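B-cell differentiation antigen CD72 (Mus musculus, PDB 5B1R) acts as a co-receptor of the B cell receptor with positive and negative roles, recognising the Sm/RNP self-antigen, probably through its C-type lectin-like domain, and inhibiting receptor signalling when coligated. Local coordinates at residues A[59-71]-A[102-114]. The protein carries 2 engineered substitutions. Residues are numbered along the deposited sequence; the frame is centred on the assembly and turned at random.
Sequences LEELLDRSKSYWI and FSECAELHPSICE. Engineered in segment 102-114: S111 (natural residue Cys). Unlike the reference sequence in segment 102-114: F102 (reference Ile), E104 (reference Lys).
W70 and S111 form a single beta bridge, made by two backbone hydrogen bonds: W70 N to P110 O (2.9 Å) and I112 N to W70 O (3.2 Å). It ties strand 69-70, at the edge of a three-stranded sheet, to strand 109-119 of the other sheet of the C-type lectin-like fold.

Aromatic and apolar contacts flank the bridge. The imidazole of H109 stands edge-to-face (T-shaped) over the W70 indole, planes at 82°, with H109 CB in CH-pi contact 3.9 Å from the centroid of the five-membered ring. The Y69 ring is sandwiched: P110 CG makes a CH-pi contact over one face near the rim, L63 CD2 lies over the centre of the opposite face. I112, its CG1 anti to the carbonyl carbon (chi1 -51°), brings CD1 to Y69 CB (3.9 Å) and L63 CD2.

Polar bonds orient the H109 imidazole. H109 NE2 donates almost straight (173°) to the anti lone pair of E107 OE1, which S103 OG meets from above the carboxylate plane; S103 OG also hydrogen-bonds K90 NZ. A water joins H109 ND1 to S68 N. W70 NE1 gives E107 O a weak bond (3.2 Å) and also bonds R24 O.

With both ring nitrogens engaged, H109 is held in orientation against W70, and the carboxylate would probably polarise its imidazole.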
ATOM      1  N   LEU A  59       3.174   0.220  10.162  1.00 10.65           N
ATOM      2  CA  LEU A  59       2.085  -0.076   9.245  1.00 10.71           C
ATOM      3  C   LEU A  59       1.668  -1.545   9.356  1.00 10.05           C
ATOM      4  O   LEU A  59       0.473  -1.860   9.493  1.00 10.94           O
ATOM      5  CB  LEU A  59       2.493   0.257   7.804  1.00 10.47           C
ATOM      6  CG  LEU A  59       1.508  -0.167   6.714  1.00  9.39           C
ATOM      7  CD1 LEU A  59       0.171   0.553   6.816  1.00 10.87           C
ATOM      8  CD2 LEU A  59       2.154   0.081   5.362  1.00 10.65           C
ATOM      9  N   GLU A  60       2.644  -2.452   9.273  1.00 10.69           N
ATOM     10  CA  GLU A  60       2.359  -3.876   9.231  1.00 11.60           C
ATOM     11  C   GLU A  60       1.521  -4.305  10.432  1.00 12.02           C
ATOM     12  O   GLU A  60       0.582  -5.090  10.294  1.00 13.63           O
ATOM     13  CB  GLU A  60       3.671  -4.654   9.166  1.00 13.11           C
ATOM     14  CG  GLU A  60       3.470  -6.155   9.060  1.00 13.54           C
ATOM     15  CD  GLU A  60       4.721  -6.924   8.676  1.00 16.82           C
ATOM     16  OE1 GLU A  60       5.691  -6.312   8.161  1.00 19.04           O
ATOM     17  OE2 GLU A  60       4.716  -8.162   8.862  1.00 19.71           O
ATOM     18  N   GLU A  61       1.831  -3.754  11.603  1.00 11.92           N
ATOM     19  CA  GLU A  61       1.155  -4.161  12.826  1.00 13.58           C
ATOM     20  C   GLU A  61      -0.301  -3.738  12.896  1.00 13.04           C
ATOM     21  O   GLU A  61      -1.055  -4.290  13.698  1.00 14.90           O
ATOM     22  CB  GLU A  61       1.900  -3.622  14.037  1.00 18.21           C
ATOM     23  CG  GLU A  61       3.262  -4.268  14.241  1.00 23.95           C
ATOM     24  CD  GLU A  61       3.986  -3.755  15.481  1.00 34.99           C
ATOM     25  OE1 GLU A  61       5.206  -4.008  15.593  1.00 41.46           O
ATOM     26  OE2 GLU A  61       3.345  -3.101  16.341  1.00 38.47           O
ATOM     27  N   LEU A  62      -0.701  -2.785  12.056  1.00 12.16           N
ATOM     28  CA  LEU A  62      -2.085  -2.316  12.016  1.00 11.95           C
ATOM     29  C   LEU A  62      -2.924  -2.948  10.906  1.00 12.85           C
ATOM     30  O   LEU A  62      -4.129  -2.717  10.824  1.00 15.62           O
ATOM     31  CB  LEU A  62      -2.134  -0.790  11.912  1.00 12.64           C
ATOM     32  CG  LEU A  62      -1.696  -0.101  13.207  1.00 13.05           C
ATOM     33  CD1 LEU A  62      -1.515   1.391  12.972  1.00 16.90           C
ATOM     34  CD2 LEU A  62      -2.735  -0.342  14.287  1.00 16.67           C
ATOM     35  N   LEU A  63      -2.307  -3.754  10.049  1.00 11.86           N
ATOM     36  CA  LEU A  63      -3.070  -4.424   9.003  1.00 11.88           C
ATOM     37  C   LEU A  63      -3.840  -5.612   9.570  1.00 13.86           C
ATOM     38  O   LEU A  63      -3.376  -6.290  10.484  1.00 14.80           O
ATOM     39  CB  LEU A  63      -2.132  -4.902   7.901  1.00 12.56           C
ATOM     40  CG  LEU A  63      -1.337  -3.821   7.174  1.00 12.35           C
ATOM     41  CD1 LEU A  63      -0.382  -4.466   6.160  1.00 13.63           C
ATOM     42  CD2 LEU A  63      -2.253  -2.829   6.497  1.00 12.67           C
ATOM     43  N   ASP A  64      -5.004  -5.878   8.997  1.00 13.67           N
ATOM     44  CA  ASP A  64      -5.814  -7.026   9.358  1.00 14.06           C
ATOM     45  C   ASP A  64      -5.305  -8.219   8.553  1.00 15.60           C
ATOM     46  O   ASP A  64      -5.355  -8.213   7.316  1.00 15.19           O
ATOM     47  CB  ASP A  64      -7.260  -6.700   9.012  1.00 16.15           C
ATOM     48  CG  ASP A  64      -8.230  -7.795   9.393  1.00 17.51           C
ATOM     49  OD1 ASP A  64      -7.831  -8.974   9.514  1.00 18.85           O
ATOM     50  OD2 ASP A  64      -9.425  -7.464   9.544  1.00 21.89           O
ATOM     51  N   ARG A  65      -4.808  -9.235   9.249  1.00 16.94           N
ATOM     52  CA  ARG A  65      -4.205 -10.389   8.582  1.00 19.16           C
ATOM     53  C   ARG A  65      -5.183 -11.189   7.717  1.00 18.38           C
ATOM     54  O   ARG A  65      -4.762 -12.001   6.894  1.00 20.54           O
ATOM     55  CB  ARG A  65      -3.524 -11.309   9.596  1.00 26.87           C
ATOM     56  CG  ARG A  65      -4.482 -12.129  10.443  1.00 34.48           C
ATOM     57  CD  ARG A  65      -3.750 -13.276  11.137  1.00 41.34           C
ATOM     58  NE  ARG A  65      -3.074 -14.148  10.176  1.00 46.72           N
ATOM     59  CZ  ARG A  65      -1.800 -14.526  10.260  1.00 47.33           C
ATOM     60  NH1 ARG A  65      -1.045 -14.115  11.272  1.00 47.32           N
ATOM     61  NH2 ARG A  65      -1.280 -15.319   9.332  1.00 46.11           N
ATOM     62  N   SER A  66      -6.481 -10.961   7.900  1.00 18.30           N
ATOM     63  CA  SER A  66      -7.494 -11.658   7.110  1.00 20.79           C
ATOM     64  C   SER A  66      -7.870 -10.902   5.833  1.00 19.95           C
ATOM     65  O   SER A  66      -8.725 -11.360   5.076  1.00 24.29           O
ATOM     66  CB  SER A  66      -8.757 -11.893   7.940  1.00 24.18           C
ATOM     67  OG  SER A  66      -9.479 -10.689   8.114  1.00 26.53           O
ATOM     68  N   LYS A  67      -7.247  -9.746   5.600  1.00 16.04           N
ATOM     69  CA  LYS A  67      -7.565  -8.927   4.433  1.00 14.56           C
ATOM     70  C   LYS A  67      -6.355  -8.809   3.514  1.00 13.23           C
ATOM     71  O   LYS A  67      -5.213  -8.963   3.941  1.00 14.14           O
ATOM     72  CB  LYS A  67      -7.987  -7.519   4.876  1.00 16.70           C
ATOM     73  CG  LYS A  67      -9.220  -7.462   5.772  1.00 21.16           C
ATOM     74  CD  LYS A  67     -10.496  -7.613   4.970  1.00 28.53           C
ATOM     75  CE  LYS A  67     -11.727  -7.509   5.866  1.00 32.12           C
ATOM     76  NZ  LYS A  67     -11.808  -6.182   6.538  1.00 35.05           N
ATOM     77  N   SER A  68      -6.612  -8.523   2.244  1.00 12.65           N
ATOM     78  CA  SER A  68      -5.551  -8.150   1.309  1.00 11.78           C
ATOM     79  C   SER A  68      -5.736  -6.702   0.942  1.00 10.77           C
ATOM     80  O   SER A  68      -6.873  -6.236   0.806  1.00 13.48           O
ATOM     81  CB  SER A  68      -5.630  -8.968   0.033  1.00 14.42           C
ATOM     82  OG  SER A  68      -5.495 -10.355   0.280  1.00 17.30           O
ATOM     83  N   TYR A  69      -4.619  -5.993   0.775  1.00  9.66           N
ATOM     84  CA  TYR A  69      -4.670  -4.545   0.572  1.00  9.23           C
ATOM     85  C   TYR A  69      -4.101  -4.145  -0.777  1.00  8.57           C
ATOM     86  O   TYR A  69      -2.957  -4.476  -1.088  1.00  9.76           O
ATOM     87  CB  TYR A  69      -3.880  -3.815   1.671  1.00  9.01           C
ATOM     88  CG  TYR A  69      -4.500  -3.992   3.045  1.00  9.72           C
ATOM     89  CD1 TYR A  69      -4.265  -5.134   3.794  1.00 10.47           C
ATOM     90  CD2 TYR A  69      -5.337  -3.010   3.575  1.00 10.55           C
ATOM     91  CE1 TYR A  69      -4.866  -5.314   5.028  1.00 11.53           C
ATOM     92  CE2 TYR A  69      -5.936  -3.172   4.818  1.00 10.53           C
ATOM     93  CZ  TYR A  69      -5.692  -4.322   5.543  1.00 10.79           C
ATOM     94  OH  TYR A  69      -6.275  -4.513   6.782  1.00 13.29           O
ATOM     95  N   TRP A  70      -4.869  -3.400  -1.567  1.00  9.17           N
ATOM     96  CA  TRP A  70      -4.310  -2.810  -2.778  1.00  9.33           C
ATOM     97  C   TRP A  70      -3.152  -1.865  -2.452  1.00  8.70           C
ATOM     98  O   TRP A  70      -3.257  -1.034  -1.539  1.00  9.10           O
ATOM     99  CB  TRP A  70      -5.366  -2.031  -3.556  1.00  9.63           C
ATOM    100  CG  TRP A  70      -6.440  -2.821  -4.240  1.00  8.94           C
ATOM    101  CD1 TRP A  70      -7.775  -2.640  -4.102  1.00 10.26           C
ATOM    102  CD2 TRP A  70      -6.260  -3.843  -5.231  1.00  9.92           C
ATOM    103  NE1 TRP A  70      -8.451  -3.502  -4.933  1.00 10.71           N
ATOM    104  CE2 TRP A  70      -7.545  -4.259  -5.638  1.00 10.38           C
ATOM    105  CE3 TRP A  70      -5.138  -4.456  -5.802  1.00 10.79           C
ATOM    106  CZ2 TRP A  70      -7.742  -5.246  -6.616  1.00 11.73           C
ATOM    107  CZ3 TRP A  70      -5.336  -5.445  -6.750  1.00 10.89           C
ATOM    108  CH2 TRP A  70      -6.626  -5.832  -7.144  1.00 11.14           C
ATOM    109  N   ILE A  71      -2.082  -1.972  -3.237  1.00  9.15           N
ATOM    110  CA  ILE A  71      -0.928  -1.083  -3.139  1.00  9.35           C
ATOM    111  C   ILE A  71      -0.490  -0.710  -4.563  1.00  9.37           C
ATOM    112  O   ILE A  71      -1.054  -1.186  -5.556  1.00  9.84           O
ATOM    113  CB  ILE A  71       0.252  -1.739  -2.359  1.00  8.67           C
ATOM    114  CG1 ILE A  71       0.760  -3.016  -3.053  1.00  9.56           C
ATOM    115  CG2 ILE A  71      -0.160  -2.018  -0.904  1.00  9.43           C
ATOM    116  CD1 ILE A  71       2.152  -3.402  -2.636  1.00 11.02           C
ATOM    117  N   PHE A 102      -0.887 -11.010  -7.038  1.00 13.10           N
ATOM    118  CA  PHE A 102      -1.577 -10.431  -8.181  1.00 14.05           C
ATOM    119  C   PHE A 102      -3.050 -10.800  -8.193  1.00 13.99           C
ATOM    120  O   PHE A 102      -3.407 -11.921  -7.847  1.00 17.40           O
ATOM    121  CB  PHE A 102      -0.903 -10.904  -9.464  1.00 15.04           C
ATOM    122  CG  PHE A 102       0.570 -10.594  -9.505  1.00 14.35           C
ATOM    123  CD1 PHE A 102       1.017  -9.286  -9.399  1.00 14.43           C
ATOM    124  CD2 PHE A 102       1.508 -11.612  -9.675  1.00 16.01           C
ATOM    125  CE1 PHE A 102       2.367  -8.993  -9.447  1.00 16.97           C
ATOM    126  CE2 PHE A 102       2.867 -11.331  -9.735  1.00 16.84           C
ATOM    127  CZ  PHE A 102       3.295 -10.016  -9.618  1.00 17.94           C
ATOM    128  N   SER A 103      -3.893  -9.852  -8.606  1.00 14.22           N
ATOM    129  CA  SER A 103      -5.336 -10.064  -8.720  1.00 14.96           C
ATOM    130  C   SER A 103      -5.853  -9.253  -9.882  1.00 13.78           C
ATOM    131  O   SER A 103      -5.292  -8.220 -10.215  1.00 13.99           O
ATOM    132  CB  SER A 103      -6.097  -9.592  -7.468  1.00 17.84           C
ATOM    133  OG  SER A 103      -6.017 -10.539  -6.426  1.00 19.34           O
ATOM    134  N   GLU A 104      -6.960  -9.683 -10.474  1.00 14.34           N
ATOM    135  CA  GLU A 104      -7.636  -8.792 -11.399  1.00 15.06           C
ATOM    136  C   GLU A 104      -7.981  -7.496 -10.696  1.00 13.78           C
ATOM    137  O   GLU A 104      -8.425  -7.480  -9.536  1.00 13.96           O
ATOM    138  CB  GLU A 104      -8.900  -9.418 -11.933  1.00 17.25           C
ATOM    139  CG  GLU A 104      -8.603 -10.574 -12.857  1.00 17.52           C
ATOM    140  CD  GLU A 104      -9.846 -11.282 -13.259  1.00 19.26           C
ATOM    141  OE1 GLU A 104     -10.561 -11.730 -12.338  1.00 23.80           O
ATOM    142  OE2 GLU A 104     -10.110 -11.388 -14.479  1.00 20.61           O
ATOM    143  N   CYS A 105      -7.753  -6.407 -11.410  1.00 15.68           N
ATOM    144  CA  CYS A 105      -7.874  -5.080 -10.857  1.00 14.58           C
ATOM    145  C   CYS A 105      -9.286  -4.744 -10.351  1.00 13.93           C
ATOM    146  O   CYS A 105      -9.436  -3.890  -9.487  1.00 14.30           O
ATOM    147  CB  CYS A 105      -7.388  -4.047 -11.877  1.00 14.53           C
ATOM    148  SG  CYS A 105      -5.671  -4.320 -12.450  1.00 14.44           S
ATOM    149  N   ALA A 106     -10.306  -5.424 -10.864  1.00 15.54           N
ATOM    150  CA  ALA A 106     -11.686  -5.148 -10.470  1.00 15.56           C
ATOM    151  C   ALA A 106     -12.046  -5.694  -9.089  1.00 15.06           C
ATOM    152  O   ALA A 106     -13.088  -5.329  -8.541  1.00 17.25           O
ATOM    153  CB  ALA A 106     -12.663  -5.692 -11.521  1.00 17.85           C
ATOM    154  N   GLU A 107     -11.208  -6.553  -8.512  1.00 14.32           N
ATOM    155  CA  GLU A 107     -11.536  -7.135  -7.206  1.00 13.83           C
ATOM    156  C   GLU A 107     -11.652  -6.069  -6.123  1.00 12.93           C
ATOM    157  O   GLU A 107     -10.929  -5.079  -6.140  1.00 13.02           O
ATOM    158  CB  GLU A 107     -10.485  -8.147  -6.736  1.00 15.01           C
ATOM    159  CG  GLU A 107     -10.342  -9.414  -7.540  1.00 17.88           C
ATOM    160  CD  GLU A 107      -9.465 -10.457  -6.837  1.00 22.97           C
ATOM    161  OE1 GLU A 107      -8.866 -10.165  -5.763  1.00 24.25           O
ATOM    162  OE2 GLU A 107      -9.376 -11.580  -7.360  1.00 26.94           O
ATOM    163  N   LEU A 108     -12.541  -6.305  -5.167  1.00 13.09           N
ATOM    164  CA  LEU A 108     -12.785  -5.354  -4.079  1.00 13.03           C
ATOM    165  C   LEU A 108     -11.925  -5.657  -2.851  1.00 12.82           C
ATOM    166  O   LEU A 108     -12.028  -6.736  -2.272  1.00 15.22           O
ATOM    167  CB  LEU A 108     -14.268  -5.391  -3.698  1.00 13.54           C
ATOM    168  CG  LEU A 108     -15.253  -5.129  -4.839  1.00 13.78           C
ATOM    169  CD1 LEU A 108     -16.692  -5.269  -4.349  1.00 16.20           C
ATOM    170  CD2 LEU A 108     -14.997  -3.749  -5.411  1.00 16.12           C
ATOM    171  N   HIS A 109     -11.097  -4.694  -2.453  1.00 11.42           N
ATOM    172  CA  HIS A 109     -10.204  -4.836  -1.307  1.00 10.71           C
ATOM    173  C   HIS A 109     -10.050  -3.489  -0.642  1.00 10.68           C
ATOM    174  O   HIS A 109     -10.225  -2.444  -1.275  1.00 11.30           O
ATOM    175  CB  HIS A 109      -8.822  -5.317  -1.754  1.00 11.23           C
ATOM    176  CG  HIS A 109      -8.834  -6.697  -2.319  1.00 11.42           C
ATOM    177  ND1 HIS A 109      -9.017  -7.819  -1.536  1.00 13.61           N
ATOM    178  CD2 HIS A 109      -8.708  -7.134  -3.592  1.00 12.99           C
ATOM    179  CE1 HIS A 109      -9.008  -8.890  -2.311  1.00 13.89           C
ATOM    180  NE2 HIS A 109      -8.815  -8.504  -3.562  1.00 13.54           N
ATOM    181  N   PRO A 110      -9.669  -3.499   0.639  1.00 10.55           N
ATOM    182  CA  PRO A 110      -9.174  -2.254   1.240  1.00 10.23           C
ATOM    183  C   PRO A 110      -7.855  -1.866   0.560  1.00  9.33           C
ATOM    184  O   PRO A 110      -7.335  -2.608  -0.289  1.00  9.59           O
ATOM    185  CB  PRO A 110      -8.946  -2.651   2.704  1.00 11.52           C
ATOM    186  CG  PRO A 110      -8.638  -4.135   2.633  1.00 12.09           C
ATOM    187  CD  PRO A 110      -9.537  -4.664   1.538  1.00 11.64           C
ATOM    188  N   SER A 111      -7.301  -0.722   0.944  1.00  9.62           N
ATOM    189  CA  SER A 111      -6.109  -0.225   0.270  1.00  9.34           C
ATOM    190  C   SER A 111      -5.258   0.578   1.243  1.00  8.87           C
ATOM    191  O   SER A 111      -5.700   0.892   2.363  1.00  9.59           O
ATOM    192  CB  SER A 111      -6.518   0.642  -0.925  1.00  9.58           C
ATOM    193  OG  SER A 111      -7.311   1.750  -0.519  1.00 10.44           O
ATOM    194  N   ILE A 112      -4.047   0.912   0.809  1.00  8.32           N
ATOM    195  CA  ILE A 112      -3.161   1.743   1.620  1.00  8.70           C
ATOM    196  C   ILE A 112      -2.698   2.889   0.743  1.00  8.25           C
ATOM    197  O   ILE A 112      -2.197   2.656  -0.367  1.00  8.98           O
ATOM    198  CB  ILE A 112      -1.936   0.967   2.136  1.00  8.75           C
ATOM    199  CG1 ILE A 112      -2.377  -0.337   2.818  1.00  9.48           C
ATOM    200  CG2 ILE A 112      -1.106   1.854   3.066  1.00  9.52           C
ATOM    201  CD1 ILE A 112      -1.267  -1.336   3.054  1.00 10.16           C
ATOM    202  N   CYS A 113      -2.907   4.119   1.207  1.00  8.96           N
ATOM    203  CA  CYS A 113      -2.393   5.307   0.538  1.00  9.31           C
ATOM    204  C   CYS A 113      -1.150   5.808   1.260  1.00  9.23           C
ATOM    205  O   CYS A 113      -0.935   5.506   2.438  1.00  9.76           O
ATOM    206  CB  CYS A 113      -3.430   6.427   0.550  1.00 10.84           C
ATOM    207  SG  CYS A 113      -5.064   6.054  -0.116  1.00 11.51           S
ATOM    208  N   GLU A 114      -0.358   6.611   0.562  1.00  9.55           N
ATOM    209  CA  GLU A 114       0.730   7.308   1.224  1.00  9.08           C
ATOM    210  C   GLU A 114       0.820   8.738   0.726  1.00  8.61           C
ATOM    211  O   GLU A 114       0.534   9.036  -0.443  1.00 10.42           O
ATOM    212  CB  GLU A 114       2.065   6.597   1.060  1.00 12.53           C
ATOM    213  CG  GLU A 114       2.739   6.726  -0.258  1.00 13.01           C
ATOM    214  CD  GLU A 114       4.148   6.157  -0.192  1.00 12.15           C
ATOM    215  OE1 GLU A 114       4.276   4.948  -0.233  1.00 11.31           O
ATOM    216  OE2 GLU A 114       5.145   6.904  -0.077  1.00 13.67           O
TER
HETATM  217  O   HOH W   1      -9.496  -8.475   1.207  1.00 17.63           O